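Local coordinates for protein plasma serine protease inhibitor (Homo sapiens, PDB 3DY0) that inhibits serine proteases of blood plasma and other body fluids irreversibly as a heparin-dependent serpin, trapping them after cleavage of its reactive center loop, at residues K253-K256 with M257-K260. Numbering follows the deposited sequence.
Sequences KWLK and MFKK
Met257 closes the last regular turn of helix 248-257 by giving its N-H to Lys253 O at 2.9 Å, nearly in line with that carbonyl (C=O...N 161°) though bent at the hydrogen (141°). Met257 N also lies 3.4 Å from Trp254 O in a weak second bond. Phe258 is the first residue to leave helical geometry, and its N makes another weak bond to Trp254 O at 3.2 Å, so two successive backbone N-H groups share one carbonyl at the C-terminal end of the helix. Trp254 O also sits over one face of the Phe258 ring, 3.5 Å from Phe258 CG and offset toward the rim. Farther round the ring, Leu255 CD2 makes a loose apolar contact with Phe258 CE1, 4.3 Å away. At the exposed side of the helix, Met257 SD rests 3.4 Å from Lys253 CG, its thioether slanting across the lysine chain, which runs there with CG anti to the backbone N (chi1 -180°). Farther out Lys253 bends twice and touches a sulfated glucosamine of the bound heparin; with Lys249 it belongs to the glycan site, placing this helix end at the heparin-binding surface. A water donates to Lys256 O at 2.7 Å and accepts from Lys259 NZ at 3.0 Å, bridging helix and strand. Toward the sheet, Trp254 is buried, its NE1 bonded to Asp211 OD1 and its ring packed on Val218 and Ile232, while Phe258 meets the His207 ring. Helix 248-257 thus lies against strands 194-211, 216-222 and 228-234, and the chain turns directly into strand 259-277, where Lys259 joins Tyr208 of antiparallel strand 194-211 through backbone hydrogen bonds.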
loop_
_atom_site.group_PDB
_atom_site.type_symbol
_atom_site.label_atom_id
_atom_site.label_comp_id
_atom_site.label_asym_id
_atom_site.label_seq_id
_atom_site.Cartn_x
_atom_site.Cartn_y
_atom_site.Cartn_z
ATOM N N LYS A 253 14.990 -8.526 -9.600
ATOM C CA LYS A 253 16.154 -8.306 -10.449
ATOM C C LYS A 253 16.908 -7.052 -10.025
ATOM O O LYS A 253 18.133 -7.078 -9.870
ATOM C CB LYS A 253 15.736 -8.171 -11.915
ATOM C CG LYS A 253 16.907 -7.938 -12.865
ATOM C CD LYS A 253 16.450 -7.664 -14.295
ATOM C CE LYS A 253 15.888 -6.257 -14.448
ATOM N NZ LYS A 253 14.710 -6.010 -13.573
ATOM N N TRP A 254 16.176 -5.957 -9.845
ATOM C CA TRP A 254 16.793 -4.699 -9.448
ATOM C C TRP A 254 17.560 -4.840 -8.140
ATOM O O TRP A 254 18.731 -4.467 -8.053
ATOM C CB TRP A 254 15.740 -3.591 -9.296
ATOM C CG TRP A 254 15.136 -3.120 -10.596
ATOM C CD1 TRP A 254 15.674 -3.242 -11.844
ATOM C CD2 TRP A 254 13.901 -2.407 -10.762
ATOM N NE1 TRP A 254 14.855 -2.652 -12.777
ATOM C CE2 TRP A 254 13.761 -2.129 -12.141
ATOM C CE3 TRP A 254 12.903 -1.973 -9.879
ATOM C CZ2 TRP A 254 12.658 -1.439 -12.660
ATOM C CZ3 TRP A 254 11.806 -1.284 -10.397
ATOM C CH2 TRP A 254 11.696 -1.025 -11.772
ATOM N N LEU A 255 16.892 -5.384 -7.129
ATOM C CA LEU A 255 17.493 -5.555 -5.818
ATOM C C LEU A 255 18.743 -6.430 -5.802
ATOM O O LEU A 255 19.677 -6.158 -5.051
ATOM C CB LEU A 255 16.458 -6.117 -4.841
ATOM C CG LEU A 255 15.310 -5.182 -4.446
ATOM C CD1 LEU A 255 14.246 -5.959 -3.689
ATOM C CD2 LEU A 255 15.846 -4.044 -3.596
ATOM N N LYS A 256 18.781 -7.466 -6.633
ATOM C CA LYS A 256 19.941 -8.354 -6.638
ATOM C C LYS A 256 21.062 -7.917 -7.578
ATOM O O LYS A 256 22.220 -8.300 -7.385
ATOM C CB LYS A 256 19.511 -9.792 -6.967
ATOM C CG LYS A 256 19.206 -10.072 -8.433
ATOM C CD LYS A 256 18.442 -11.386 -8.585
ATOM C CE LYS A 256 18.289 -11.791 -10.045
ATOM N NZ LYS A 256 19.561 -12.343 -10.605
ATOM N N MET A 257 20.733 -7.107 -8.582
ATOM C CA MET A 257 21.740 -6.659 -9.543
ATOM C C MET A 257 22.393 -5.317 -9.211
ATOM O O MET A 257 23.331 -4.885 -9.892
ATOM C CB MET A 257 21.137 -6.626 -10.950
ATOM C CG MET A 257 20.866 -8.020 -11.506
ATOM S SD MET A 257 20.312 -8.028 -13.217
ATOM C CE MET A 257 21.693 -7.291 -14.021
ATOM N N PHE A 258 21.894 -4.671 -8.160
ATOM C CA PHE A 258 22.419 -3.387 -7.679
ATOM C C PHE A 258 23.938 -3.415 -7.504
ATOM O O PHE A 258 24.480 -4.385 -6.979
ATOM C CB PHE A 258 21.806 -3.068 -6.309
ATOM C CG PHE A 258 20.631 -2.132 -6.355
ATOM C CD1 PHE A 258 19.682 -2.151 -5.336
ATOM C CD2 PHE A 258 20.495 -1.202 -7.378
ATOM C CE1 PHE A 258 18.616 -1.258 -5.334
ATOM C CE2 PHE A 258 19.432 -0.300 -7.387
ATOM C CZ PHE A 258 18.491 -0.329 -6.360
ATOM N N LYS A 259 24.615 -2.348 -7.928
ATOM C CA LYS A 259 26.068 -2.229 -7.763
ATOM C C LYS A 259 26.363 -0.871 -7.116
ATOM O O LYS A 259 25.613 0.080 -7.304
ATOM C CB LYS A 259 26.791 -2.311 -9.113
ATOM C CG LYS A 259 26.574 -3.612 -9.888
ATOM C CD LYS A 259 27.088 -4.831 -9.132
ATOM C CE LYS A 259 26.923 -6.097 -9.978
ATOM N NZ LYS A 259 27.270 -7.332 -9.222
ATOM N N LYS A 260 27.451 -0.779 -6.358
ATOM C CA LYS A 260 27.799 0.480 -5.702
ATOM C C LYS A 260 28.443 1.469 -6.661
ATOM O O LYS A 260 29.348 1.119 -7.420
ATOM C CB LYS A 260 28.734 0.212 -4.524
ATOM C CG LYS A 260 28.097 -0.619 -3.432
ATOM C CD LYS A 260 29.101 -0.992 -2.359
ATOM C CE LYS A 260 28.466 -1.897 -1.320
ATOM N NZ LYS A 260 29.454 -2.367 -0.315
HETATM O O HOH W 1 24.859 -7.746 -7.540
#